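Local coordinates for glutamate racemase (Francisella tularensis subsp. tularensis, PDB 3OUT), which belongs to the Asp/Glu/hydantoin racemase family of enzymes and holds D-glutamic acid in a pocket, at residues 36-41 and 237-242; 62-67 and 263-268; 112-117 and 137-142. One frame throughout, in Å; residues are numbered along the deposited sequence.

Interaction 1. Residues 36-41 and 237-242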
ATOM      1  N   ILE B  36      21.256  -5.430   5.255  1.00  8.48           N
ATOM      2  CA  ILE B  36      19.809  -5.471   5.292  1.00  8.30           C
ATOM      3  C   ILE B  36      19.357  -5.492   3.829  1.00  7.18           C
ATOM      4  O   ILE B  36      19.629  -4.551   3.095  1.00  8.33           O
ATOM      5  CB  ILE B  36      19.201  -4.224   5.963  1.00  8.26           C
ATOM      6  CG1 ILE B  36      19.550  -4.176   7.446  1.00 10.30           C
ATOM      7  CG2 ILE B  36      17.676  -4.194   5.723  1.00 11.54           C
ATOM      8  CD1 ILE B  36      19.050  -2.870   8.179  1.00 14.04           C
ATOM      9  N   TYR B  37      18.726  -6.580   3.416  1.00  7.52           N
ATOM     10  CA  TYR B  37      18.086  -6.677   2.125  1.00  6.73           C
ATOM     11  C   TYR B  37      16.592  -6.286   2.288  1.00  6.72           C
ATOM     12  O   TYR B  37      15.917  -6.776   3.221  1.00  7.59           O
ATOM     13  CB  TYR B  37      18.166  -8.107   1.601  1.00  7.51           C
ATOM     14  CG  TYR B  37      17.289  -8.347   0.382  1.00  5.69           C
ATOM     15  CD1 TYR B  37      17.750  -8.070  -0.898  1.00  6.88           C
ATOM     16  CD2 TYR B  37      16.005  -8.877   0.507  1.00  6.58           C
ATOM     17  CE1 TYR B  37      16.946  -8.235  -2.016  1.00  7.62           C
ATOM     18  CE2 TYR B  37      15.191  -9.046  -0.615  1.00  6.18           C
ATOM     19  CZ  TYR B  37      15.650  -8.753  -1.859  1.00  6.94           C
ATOM     20  OH  TYR B  37      14.840  -8.924  -2.984  1.00  8.58           O
ATOM     21  N   PHE B  38      16.104  -5.443   1.387  1.00  5.54           N
ATOM     22  CA  PHE B  38      14.670  -5.130   1.324  1.00  5.50           C
ATOM     23  C   PHE B  38      14.089  -5.556   0.016  1.00  6.58           C
ATOM     24  O   PHE B  38      14.554  -5.114  -1.045  1.00  7.71           O
ATOM     25  CB  PHE B  38      14.373  -3.643   1.527  1.00  6.87           C
ATOM     26  CG  PHE B  38      12.921  -3.368   1.878  1.00  5.73           C
ATOM     27  CD1 PHE B  38      12.558  -3.179   3.195  1.00  7.88           C
ATOM     28  CD2 PHE B  38      11.938  -3.406   0.908  1.00  6.00           C
ATOM     29  CE1 PHE B  38      11.223  -3.018   3.543  1.00  8.83           C
ATOM     30  CE2 PHE B  38      10.605  -3.224   1.243  1.00  7.69           C
ATOM     31  CZ  PHE B  38      10.264  -3.032   2.582  1.00  8.72           C
ATOM     32  N   GLY B  39      13.045  -6.360   0.062  1.00  5.99           N
ATOM     33  CA  GLY B  39      12.316  -6.690  -1.155  1.00  6.68           C
ATOM     34  C   GLY B  39      10.835  -6.445  -0.952  1.00  6.56           C
ATOM     35  O   GLY B  39      10.229  -6.979  -0.002  1.00  6.19           O
ATOM     36  N   ASP B  40      10.243  -5.657  -1.844  1.00  6.09           N
ATOM     37  CA  ASP B  40       8.805  -5.350  -1.832  1.00  5.68           C
ATOM     38  C   ASP B  40       8.033  -6.452  -2.550  1.00  6.21           C
ATOM     39  O   ASP B  40       7.326  -6.217  -3.542  1.00  6.92           O
ATOM     40  CB  ASP B  40       8.561  -3.986  -2.480  1.00  6.12           C
ATOM     41  CG  ASP B  40       7.162  -3.477  -2.321  1.00  6.64           C
ATOM     42  OD1 ASP B  40       6.377  -4.006  -1.492  1.00  7.51           O
ATOM     43  OD2 ASP B  40       6.838  -2.503  -3.064  1.00  6.53           O
ATOM     44  N   ILE B  41       8.151  -7.656  -2.020  1.00  5.75           N
ATOM     45  CA  ILE B  41       7.543  -8.874  -2.608  1.00  5.72           C
ATOM     46  C   ILE B  41       6.007  -8.764  -2.795  1.00  6.71           C
ATOM     47  O   ILE B  41       5.443  -9.373  -3.702  1.00  7.48           O
ATOM     48  CB  ILE B  41       7.947 -10.153  -1.811  1.00  5.42           C
ATOM     49  CG1 ILE B  41       9.458 -10.217  -1.528  1.00  6.31           C
ATOM     50  CG2 ILE B  41       7.547 -11.419  -2.582  1.00  7.37           C
ATOM     51  CD1 ILE B  41      10.388 -10.003  -2.768  1.00  8.04           C
ATOM     52  N   TYR B 237      14.311  -8.404   4.846  1.00  7.36           N
ATOM     53  CA  TYR B 237      13.014  -7.807   5.158  1.00  6.85           C
ATOM     54  C   TYR B 237      12.177  -7.737   3.904  1.00  7.60           C
ATOM     55  O   TYR B 237      12.619  -7.205   2.885  1.00  8.00           O
ATOM     56  CB  TYR B 237      13.220  -6.409   5.695  1.00  6.74           C
ATOM     57  CG  TYR B 237      13.702  -6.322   7.128  1.00  7.03           C
ATOM     58  CD1 TYR B 237      13.117  -7.087   8.147  1.00 12.28           C
ATOM     59  CD2 TYR B 237      14.672  -5.402   7.471  1.00  8.12           C
ATOM     60  CE1 TYR B 237      13.534  -6.933   9.493  1.00 10.93           C
ATOM     61  CE2 TYR B 237      15.097  -5.229   8.768  1.00 11.70           C
ATOM     62  CZ  TYR B 237      14.536  -6.003   9.789  1.00 12.39           C
ATOM     63  OH  TYR B 237      14.930  -5.796  11.116  1.00 13.99           O
ATOM     64  N   VAL B 238      10.974  -8.331   3.945  1.00  6.10           N
ATOM     65  CA  VAL B 238      10.141  -8.407   2.778  1.00  5.84           C
ATOM     66  C   VAL B 238       8.689  -8.079   3.128  1.00  6.89           C
ATOM     67  O   VAL B 238       8.235  -8.342   4.260  1.00  6.50           O
ATOM     68  CB  VAL B 238      10.258  -9.814   2.093  1.00  7.06           C
ATOM     69  CG1 VAL B 238      11.686 -10.020   1.580  1.00  6.56           C
ATOM     70  CG2 VAL B 238       9.899 -10.953   3.074  1.00  6.55           C
ATOM     71  N   THR B 239       7.956  -7.541   2.145  1.00  6.09           N
ATOM     72  CA  THR B 239       6.552  -7.188   2.373  1.00  7.37           C
ATOM     73  C   THR B 239       5.565  -8.319   2.048  1.00  6.95           C
ATOM     74  O   THR B 239       4.382  -8.170   2.282  1.00  7.36           O
ATOM     75  CB  THR B 239       6.163  -5.931   1.565  1.00  6.71           C
ATOM     76  OG1 THR B 239       6.467  -6.158   0.198  1.00  6.66           O
ATOM     77  CG2 THR B 239       6.951  -4.707   2.074  1.00  6.65           C
ATOM     78  N   ASP B 240       6.067  -9.436   1.537  1.00  6.58           N
ATOM     79  CA  ASP B 240       5.237 -10.663   1.433  1.00  6.90           C
ATOM     80  C   ASP B 240       6.135 -11.874   1.425  1.00  7.35           C
ATOM     81  O   ASP B 240       7.317 -11.785   1.045  1.00  7.41           O
ATOM     82  CB  ASP B 240       4.428 -10.646   0.149  1.00  6.79           C
ATOM     83  CG  ASP B 240       3.304 -11.665   0.164  1.00  8.63           C
ATOM     84  OD1 ASP B 240       2.867 -11.992   1.303  1.00  9.34           O
ATOM     85  OD2 ASP B 240       2.911 -12.161  -0.925  1.00  8.76           O
ATOM     86  N   ILE B 241       5.570 -13.010   1.855  1.00  7.39           N
ATOM     87  CA  ILE B 241       6.274 -14.287   1.782  1.00  7.87           C
ATOM     88  C   ILE B 241       5.291 -15.276   1.174  1.00  8.33           C
ATOM     89  O   ILE B 241       4.603 -16.017   1.892  1.00  8.92           O
ATOM     90  CB  ILE B 241       6.875 -14.750   3.156  1.00  7.16           C
ATOM     91  CG1 ILE B 241       7.831 -13.666   3.661  1.00  8.61           C
ATOM     92  CG2 ILE B 241       7.540 -16.118   2.995  1.00  7.55           C
ATOM     93  CD1 ILE B 241       8.301 -13.868   5.080  1.00  9.94           C
ATOM     94  N   PRO B 242       5.214 -15.301  -0.162  1.00  8.46           N
ATOM     95  CA  PRO B 242       4.446 -16.355  -0.837  1.00  9.39           C
ATOM     96  C   PRO B 242       5.201 -17.685  -0.886  1.00  8.94           C
ATOM     97  O   PRO B 242       6.417 -17.741  -0.656  1.00  8.54           O
ATOM     98  CB  PRO B 242       4.250 -15.797  -2.240  1.00  9.89           C
ATOM     99  CG  PRO B 242       5.496 -14.981  -2.450  1.00 11.50           C
ATOM    100  CD  PRO B 242       5.867 -14.382  -1.126  1.00  8.99           C
TER

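Interaction 2. Residues 62-67 and 263-268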
ATOM      1  N   ALA B  62      12.830   3.532   0.641  1.00  6.55           N
ATOM      2  CA  ALA B  62      13.925   4.422   1.034  1.00  7.17           C
ATOM      3  C   ALA B  62      13.778   4.887   2.454  1.00  7.12           C
ATOM      4  O   ALA B  62      14.740   4.824   3.246  1.00  7.75           O
ATOM      5  CB  ALA B  62      14.061   5.636   0.074  1.00  7.86           C
ATOM      6  N   LYS B  63      12.564   5.315   2.821  1.00  8.05           N
ATOM      7  CA  LYS B  63      12.328   5.780   4.178  1.00  7.77           C
ATOM      8  C   LYS B  63      12.525   4.639   5.175  1.00  8.62           C
ATOM      9  O   LYS B  63      13.073   4.844   6.261  1.00  7.79           O
ATOM     10  CB  LYS B  63      10.948   6.433   4.307  1.00  8.58           C
ATOM     11  CG  LYS B  63      10.876   7.696   3.474  1.00  9.86           C
ATOM     12  CD  LYS B  63       9.451   8.246   3.346  1.00 13.09           C
ATOM     13  CE  LYS B  63       9.399   9.385   2.337  1.00 15.82           C
ATOM     14  NZ  LYS B  63       7.979   9.981   2.205  1.00 16.12           N
ATOM     15  N   PHE B  64      12.046   3.436   4.849  1.00  7.90           N
ATOM     16  CA  PHE B  64      12.238   2.304   5.728  1.00  8.46           C
ATOM     17  C   PHE B  64      13.724   2.069   5.959  1.00  8.99           C
ATOM     18  O   PHE B  64      14.157   1.863   7.089  1.00  8.33           O
ATOM     19  CB  PHE B  64      11.577   1.039   5.132  1.00  9.20           C
ATOM     20  CG  PHE B  64      11.735  -0.179   5.982  1.00  9.05           C
ATOM     21  CD1 PHE B  64      12.899  -0.912   5.964  1.00  8.63           C
ATOM     22  CD2 PHE B  64      10.716  -0.571   6.835  1.00 10.49           C
ATOM     23  CE1 PHE B  64      13.042  -2.021   6.752  1.00 11.14           C
ATOM     24  CE2 PHE B  64      10.863  -1.689   7.641  1.00 11.67           C
ATOM     25  CZ  PHE B  64      12.033  -2.422   7.580  1.00 10.00           C
ATOM     26  N   LEU B  65      14.532   2.096   4.907  1.00  7.88           N
ATOM     27  CA  LEU B  65      15.956   1.788   5.090  1.00  7.86           C
ATOM     28  C   LEU B  65      16.678   2.857   5.893  1.00  7.76           C
ATOM     29  O   LEU B  65      17.548   2.537   6.702  1.00  7.85           O
ATOM     30  CB  LEU B  65      16.635   1.600   3.731  1.00  8.23           C
ATOM     31  CG  LEU B  65      16.318   0.290   3.025  1.00  7.35           C
ATOM     32  CD1 LEU B  65      16.849   0.258   1.604  1.00 11.25           C
ATOM     33  CD2 LEU B  65      16.806  -0.956   3.823  1.00 10.50           C
ATOM     34  N   ILE B  66      16.331   4.120   5.649  1.00  8.31           N
ATOM     35  CA  ILE B  66      16.954   5.245   6.364  1.00 10.10           C
ATOM     36  C   ILE B  66      16.612   5.192   7.853  1.00 10.50           C
ATOM     37  O   ILE B  66      17.461   5.472   8.696  1.00 10.23           O
ATOM     38  CB  ILE B  66      16.634   6.593   5.705  1.00 11.69           C
ATOM     39  CG1 ILE B  66      17.293   6.671   4.321  1.00 12.21           C
ATOM     40  CG2 ILE B  66      17.033   7.785   6.634  1.00 12.69           C
ATOM     41  CD1 ILE B  66      18.860   6.597   4.213  1.00 14.25           C
ATOM     42  N   ASP B  67      15.417   4.734   8.198  1.00 10.45           N
ATOM     43  CA  ASP B  67      15.033   4.515   9.594  1.00 10.13           C
ATOM     44  C   ASP B  67      15.830   3.417  10.272  1.00  9.92           C
ATOM     45  O   ASP B  67      15.928   3.396  11.524  1.00 11.24           O
ATOM     46  CB  ASP B  67      13.547   4.146   9.700  1.00 12.11           C
ATOM     47  CG  ASP B  67      12.647   5.331   9.846  1.00 15.07           C
ATOM     48  OD1 ASP B  67      13.094   6.473   9.673  1.00 18.98           O
ATOM     49  OD2 ASP B  67      11.448   5.045  10.110  1.00 21.28           O
ATOM     50  N   VAL B 263       7.510  -7.533   6.936  1.00  7.72           N
ATOM     51  CA  VAL B 263       7.339  -6.152   7.342  1.00  7.61           C
ATOM     52  C   VAL B 263       6.280  -5.475   6.477  1.00  8.54           C
ATOM     53  O   VAL B 263       5.790  -6.024   5.475  1.00  8.80           O
ATOM     54  CB  VAL B 263       8.691  -5.381   7.245  1.00  8.11           C
ATOM     55  CG1 VAL B 263       9.802  -6.088   8.106  1.00  8.83           C
ATOM     56  CG2 VAL B 263       9.098  -5.202   5.806  1.00  9.14           C
ATOM     57  N   SER B 264       5.888  -4.281   6.922  1.00  9.54           N
ATOM     58  CA  SER B 264       4.915  -3.460   6.244  1.00 10.27           C
ATOM     59  C   SER B 264       5.443  -2.077   5.970  1.00 10.26           C
ATOM     60  O   SER B 264       6.172  -1.479   6.800  1.00  9.68           O
ATOM     61  CB  SER B 264       3.670  -3.345   7.124  1.00 11.53           C
ATOM     62  OG  SER B 264       2.671  -2.594   6.464  1.00 11.05           O
ATOM     63  N   LEU B 265       5.070  -1.570   4.796  1.00  8.46           N
ATOM     64  CA  LEU B 265       5.330  -0.183   4.401  1.00  8.69           C
ATOM     65  C   LEU B 265       4.118   0.722   4.663  1.00 10.78           C
ATOM     66  O   LEU B 265       4.134   1.876   4.235  1.00 11.24           O
ATOM     67  CB  LEU B 265       5.802  -0.107   2.957  1.00  8.58           C
ATOM     68  CG  LEU B 265       7.186  -0.731   2.710  1.00  7.57           C
ATOM     69  CD1 LEU B 265       7.490  -0.810   1.183  1.00  7.36           C
ATOM     70  CD2 LEU B 265       8.287   0.001   3.468  1.00  7.35           C
ATOM     71  N   ASP B 266       3.104   0.230   5.377  1.00 11.42           N
ATOM     72  CA  ASP B 266       1.879   1.024   5.605  1.00 13.05           C
ATOM     73  C   ASP B 266       2.156   2.419   6.217  1.00 14.61           C
ATOM     74  O   ASP B 266       1.437   3.377   5.916  1.00 16.99           O
ATOM     75  CB  ASP B 266       0.897   0.279   6.517  1.00 13.79           C
ATOM     76  CG  ASP B 266       0.234  -0.913   5.859  1.00 14.95           C
ATOM     77  OD1 ASP B 266       0.258  -1.070   4.613  1.00 16.93           O
ATOM     78  OD2 ASP B 266      -0.385  -1.703   6.651  1.00 16.82           O
ATOM     79  N   SER B 267       3.146   2.512   7.091  1.00 13.74           N
ATOM     80  CA  SER B 267       3.466   3.783   7.772  1.00 16.27           C
ATOM     81  C   SER B 267       4.473   4.640   7.064  1.00 16.47           C
ATOM     82  O   SER B 267       4.886   5.647   7.627  1.00 17.79           O
ATOM     83  CB  SER B 267       3.968   3.541   9.204  1.00 17.06           C
ATOM     84  OG  SER B 267       2.985   2.841   9.936  1.00 21.36           O
ATOM     85  N   TYR B 268       4.852   4.286   5.839  1.00 15.32           N
ATOM     86  CA  TYR B 268       5.956   4.929   5.145  1.00 16.21           C
ATOM     87  C   TYR B 268       5.501   5.651   3.897  1.00 17.69           C
ATOM     88  O   TYR B 268       4.366   5.501   3.399  1.00 17.17           O
ATOM     89  CB  TYR B 268       7.078   3.905   4.834  1.00 15.99           C
ATOM     90  CG  TYR B 268       7.825   3.487   6.055  1.00 15.27           C
ATOM     91  CD1 TYR B 268       8.916   4.230   6.483  1.00 16.32           C
ATOM     92  CD2 TYR B 268       7.429   2.399   6.831  1.00 15.82           C
ATOM     93  CE1 TYR B 268       9.607   3.898   7.586  1.00 15.01           C
ATOM     94  CE2 TYR B 268       8.144   2.057   7.991  1.00 18.29           C
ATOM     95  CZ  TYR B 268       9.227   2.811   8.351  1.00 17.02           C
ATOM     96  OH  TYR B 268       9.951   2.529   9.483  1.00 21.36           O
ATOM     97  OXT TYR B 268       6.287   6.459   3.370  1.00 20.12           O
TER
HETATM   98  O   HOH W   1       6.685   7.710   1.212  1.00 16.01           O

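Interaction 3. Residues 112-117 and 137-142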
ATOM      1  N   ASN B 112      31.573   1.617 -29.115  1.00 14.42           N
ATOM      2  CA  ASN B 112      30.925   2.414 -30.135  1.00 14.57           C
ATOM      3  C   ASN B 112      29.440   2.089 -30.318  1.00 13.18           C
ATOM      4  O   ASN B 112      28.635   2.971 -30.628  1.00 11.83           O
ATOM      5  CB  ASN B 112      31.624   2.154 -31.465  1.00 16.84           C
ATOM      6  CG  ASN B 112      33.109   2.350 -31.362  1.00 21.62           C
ATOM      7  OD1 ASN B 112      33.893   1.412 -31.592  1.00 30.10           O
ATOM      8  ND2 ASN B 112      33.509   3.546 -30.986  1.00 22.57           N
ATOM      9  N   THR B 113      29.088   0.816 -30.105  1.00 13.82           N
ATOM     10  CA  THR B 113      27.735   0.322 -30.370  1.00 13.86           C
ATOM     11  C   THR B 113      27.335  -0.669 -29.262  1.00 13.72           C
ATOM     12  O   THR B 113      28.033  -1.649 -29.027  1.00 14.04           O
ATOM     13  CB  THR B 113      27.702  -0.372 -31.739  1.00 15.15           C
ATOM     14  OG1 THR B 113      28.234   0.527 -32.737  1.00 15.71           O
ATOM     15  CG2 THR B 113      26.301  -0.720 -32.083  1.00 15.58           C
ATOM     16  N   VAL B 114      26.259  -0.341 -28.524  1.00 12.60           N
ATOM     17  CA  VAL B 114      25.855  -1.102 -27.323  1.00 12.73           C
ATOM     18  C   VAL B 114      24.377  -1.460 -27.438  1.00 11.10           C
ATOM     19  O   VAL B 114      23.565  -0.641 -27.872  1.00 11.89           O
ATOM     20  CB  VAL B 114      26.068  -0.236 -26.047  1.00 12.47           C
ATOM     21  CG1 VAL B 114      25.621  -1.005 -24.745  1.00 15.05           C
ATOM     22  CG2 VAL B 114      27.534   0.123 -25.921  1.00 14.96           C
ATOM     23  N   GLY B 115      24.036  -2.698 -27.080  1.00 11.28           N
ATOM     24  CA  GLY B 115      22.666  -3.104 -26.907  1.00 10.82           C
ATOM     25  C   GLY B 115      22.299  -3.169 -25.439  1.00  9.99           C
ATOM     26  O   GLY B 115      23.130  -3.441 -24.592  1.00 10.00           O
ATOM     27  N   VAL B 116      21.023  -2.931 -25.166  1.00 10.29           N
ATOM     28  CA  VAL B 116      20.445  -3.042 -23.801  1.00 10.36           C
ATOM     29  C   VAL B 116      19.122  -3.795 -23.853  1.00  9.72           C
ATOM     30  O   VAL B 116      18.243  -3.487 -24.658  1.00  9.62           O
ATOM     31  CB  VAL B 116      20.177  -1.655 -23.210  1.00 11.48           C
ATOM     32  CG1 VAL B 116      19.705  -1.755 -21.743  1.00 10.13           C
ATOM     33  CG2 VAL B 116      21.460  -0.837 -23.231  1.00 13.19           C
ATOM     34  N   ILE B 117      18.973  -4.740 -22.936  1.00  9.04           N
ATOM     35  CA  ILE B 117      17.674  -5.388 -22.694  1.00  9.48           C
ATOM     36  C   ILE B 117      17.327  -5.170 -21.243  1.00  9.28           C
ATOM     37  O   ILE B 117      18.209  -5.208 -20.371  1.00  9.25           O
ATOM     38  CB  ILE B 117      17.624  -6.908 -23.031  1.00  8.92           C
ATOM     39  CG1 ILE B 117      18.798  -7.693 -22.411  1.00  8.81           C
ATOM     40  CG2 ILE B 117      17.591  -7.082 -24.573  1.00  9.07           C
ATOM     41  CD1 ILE B 117      18.718  -9.231 -22.499  1.00 10.67           C
ATOM     42  N   PRO B 137      27.820  11.030 -26.151  1.00 14.16           N
ATOM     43  CA  PRO B 137      26.567  11.108 -26.887  1.00 14.87           C
ATOM     44  C   PRO B 137      26.633  10.435 -28.239  1.00 14.55           C
ATOM     45  O   PRO B 137      25.614  10.207 -28.852  1.00 16.57           O
ATOM     46  CB  PRO B 137      26.325  12.621 -27.011  1.00 15.69           C
ATOM     47  CG  PRO B 137      27.730  13.221 -26.864  1.00 15.35           C
ATOM     48  CD  PRO B 137      28.466  12.349 -25.995  1.00 15.12           C
ATOM     49  N   ASN B 138      27.829  10.062 -28.684  1.00 14.93           N
ATOM     50  CA  ASN B 138      27.955   9.424 -29.980  1.00 15.58           C
ATOM     51  C   ASN B 138      28.001   7.905 -29.960  1.00 14.92           C
ATOM     52  O   ASN B 138      28.063   7.286 -31.025  1.00 15.70           O
ATOM     53  CB  ASN B 138      29.142  10.021 -30.712  1.00 16.36           C
ATOM     54  CG  ASN B 138      28.840  11.439 -31.164  1.00 19.77           C
ATOM     55  OD1 ASN B 138      27.788  11.713 -31.782  1.00 26.24           O
ATOM     56  ND2 ASN B 138      29.706  12.343 -30.819  1.00 23.08           N
ATOM     57  N   ILE B 139      27.905   7.309 -28.767  1.00 13.43           N
ATOM     58  CA  ILE B 139      27.722   5.859 -28.647  1.00 12.53           C
ATOM     59  C   ILE B 139      26.324   5.527 -29.177  1.00 13.32           C
ATOM     60  O   ILE B 139      25.313   6.172 -28.820  1.00 13.32           O
ATOM     61  CB  ILE B 139      27.913   5.354 -27.204  1.00 12.33           C
ATOM     62  CG1 ILE B 139      29.340   5.609 -26.715  1.00 12.57           C
ATOM     63  CG2 ILE B 139      27.555   3.870 -27.130  1.00 11.22           C
ATOM     64  CD1 ILE B 139      29.583   5.300 -25.260  1.00 15.90           C
ATOM     65  N   GLU B 140      26.262   4.522 -30.037  1.00 12.55           N
ATOM     66  CA  GLU B 140      25.013   4.057 -30.612  1.00 12.45           C
ATOM     67  C   GLU B 140      24.428   3.092 -29.609  1.00 11.82           C
ATOM     68  O   GLU B 140      25.076   2.099 -29.268  1.00 11.64           O
ATOM     69  CB  GLU B 140      25.268   3.317 -31.940  1.00 12.74           C
ATOM     70  CG  GLU B 140      25.772   4.210 -33.005  1.00 17.68           C
ATOM     71  CD  GLU B 140      26.183   3.468 -34.255  1.00 23.35           C
ATOM     72  OE1 GLU B 140      26.529   2.260 -34.204  1.00 27.53           O
ATOM     73  OE2 GLU B 140      26.179   4.118 -35.303  1.00 25.11           O
ATOM     74  N   VAL B 141      23.225   3.399 -29.129  1.00 10.92           N
ATOM     75  CA  VAL B 141      22.525   2.547 -28.140  1.00 11.05           C
ATOM     76  C   VAL B 141      21.210   2.001 -28.703  1.00 10.90           C
ATOM     77  O   VAL B 141      20.354   2.764 -29.128  1.00 13.46           O
ATOM     78  CB  VAL B 141      22.255   3.300 -26.835  1.00 10.92           C
ATOM     79  CG1 VAL B 141      21.578   2.347 -25.794  1.00 10.00           C
ATOM     80  CG2 VAL B 141      23.536   3.897 -26.254  1.00 10.31           C
ATOM     81  N   TYR B 142      21.119   0.674 -28.772  1.00 11.19           N
ATOM     82  CA  TYR B 142      19.918  -0.029 -29.220  1.00 11.90           C
ATOM     83  C   TYR B 142      19.282  -0.731 -28.010  1.00 12.04           C
ATOM     84  O   TYR B 142      19.942  -1.485 -27.301  1.00 12.45           O
ATOM     85  CB  TYR B 142      20.293  -1.065 -30.255  1.00 12.85           C
ATOM     86  CG  TYR B 142      20.778  -0.456 -31.550  1.00 15.96           C
ATOM     87  CD1 TYR B 142      19.875   0.052 -32.489  1.00 18.37           C
ATOM     88  CD2 TYR B 142      22.118  -0.404 -31.817  1.00 17.40           C
ATOM     89  CE1 TYR B 142      20.333   0.591 -33.696  1.00 21.15           C
ATOM     90  CE2 TYR B 142      22.597   0.135 -33.004  1.00 20.70           C
ATOM     91  CZ  TYR B 142      21.706   0.625 -33.932  1.00 21.98           C
ATOM     92  OH  TYR B 142      22.230   1.128 -35.107  1.00 27.18           O
TER
HETATM   93  O   HOH W   2      29.512   5.316 -32.232  1.00 27.90           O

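Interaction 1. Residues 36-41 and 237-242
F38 and G39 pair with Y237 and V238 where strands 35-39 and 234-238 run side by side in the six-stranded parallel sheet. The backbone of Y237 grips strand 35-39 twice: its N donates to Y37 O at 2.8 Å, and its O accepts from G39 N at 3.0 Å. That same oxygen stands over one face of the F38 ring, 3.9 Å above the plane and offset toward the rim. Next, T239 N reaches G39 O at 3.2 Å, so the parallel hydrogen bonding ends on the first loop residue, at the C-terminal ends of the strands, the end of the sheet from which P45, Y46 and G47 enter the D-glutamic acid pocket. Here D40 centres an inverse gamma turn. The hydroxyl of T239 donates to the anti lone pair of D40 OD1 at 2.7 Å, while D40 OD2 salt-bridges R43 and hydrogen-bonds the hydroxyl of Y46, making D40 a second-shell residue. Apolar contacts lie at both ends of the pairing: I36 CG2 is 3.7 Å from Y237 CD2, and past the strand end I41 CG1 is 3.7 Å from V238 CB. Beyond them, S50 and T53 of a second subunit hydrogen-bond D240 OD1.

Interaction 2. Residues 62-67 and 263-268
F64 and Y268 make the apolar centre. F64 CB hangs over the middle of the Y268 ring, 4.3 Å from its centroid and almost on the ring normal, a CH-pi contact. F64 CG stands anti to the backbone N (chi1 180°), and the phenyl ring it carries has its edge turned to the face of the same tyrosine in an offset edge-to-face pair, centroids of the F64 and Y268 rings 5.6 Å apart and planes at 60°. The closest side-chain atoms of this pair are F64 CD2 and Y268 CE2, at 3.9 Å. L265 adds its CD2 methyl 3.8 Å from F64 CB, and V263 CB comes up obliquely to the far part of the phenyl ring. F38 of strand 35-39 backs this cluster onto the sheet.

Moving outward, K63 CB borders the edge of the tyrosine ring. At the tip, Y268 OH donates to D67 OD2 at 3.0 Å; the two side chains meet tip to tip, and the hydroxyl approaches on the anti side, 21° out of the carboxylate plane. The other end of Y268 is the chain terminus. K63 NZ stays 4.1 Å from Y268 OXT, too far for a salt bridge, and a water joins them, accepting from K63 NZ at 2.8 Å and donating to OXT. Y268 O meanwhile hydrogen-bonds the side chain of Q60. Neighbouring subunits come close as well: R51 of a fourth subunit packs on F64.

A type I turn from L265 to Y268, overlapped at its start by an ST turn in which S264 OG accepts from D266 N, folds the C-terminal tail against helix 51-67, the crossover helix between strands 35-39 and 72-75 of this alpha/beta sheet.

Interaction 3. Residues 112-117 and 137-142
The Y142 ring meets T113 at its edge: the CG2 methyl lies in the ring plane, 3.9 Å from Y142 CE2. The other flat group is the carboxylate of E140, whose OE1 accepts from T113 OG1 at 2.8 Å; the hydroxyl comes in on the anti side, 29° out of the carboxylate plane. One torsion serves both contacts, since chi1 of -53° sets T113 OG1 beside the backbone N, toward the glutamate, and CG2 anti to that N, toward the tyrosine. T113, E140 and Y142 thus share one face of the sheet, where Y142 also touches Y173 and K177.

On the face of V114 and V141 the contacts are apolar. V114 CG2 lies 3.9 Å from I139 CG2, and V116 CG2 lies 4.1 Å from V141 CG1. I132 of helix 127-135 packs on I139 and V141, so the helical connection between these parallel strands covers their face, as in a beta-alpha-beta unit.

The strands themselves run 24° apart in direction. Just before strand 113-117, N112 O accepts from E140 N at 2.9 Å; within it V114 N donates to E140 O and V114 O accepts from Y142 N, and V116 N closes on Y142 O at 2.8 Å. N112 O takes a second bond from a water that also donates to N138 O, so a water bridges the two segments where the pairing starts.

Backbone bonds therefore set the register. The hydroxyl of T113 steadies one oxygen of E140 and is itself neutral; since E140 is exposed, it is probably ionised.

In the fold
Interactions 1 and 2 belong to one region. Strand 35-39 leads in the chain to helix 51-67, and the two contacts touch through F38 against F64 and L265, and through a probable hydrogen bond between V238 O and V263 N. Interaction 1 is the buried interior of the six-stranded sheet; interaction 2 is partly buried on its helical flank, trading backbone pairing for aromatic packing with a polar, watered margin. Interaction 3 stands apart, its centre about 34 Å from that of interaction 1, in the separate four-stranded sheet. It is again parallel pairing, but at strand 140-145, an outermost strand of that sheet within this chain, with exposed residues and no neighbouring subunit touching it.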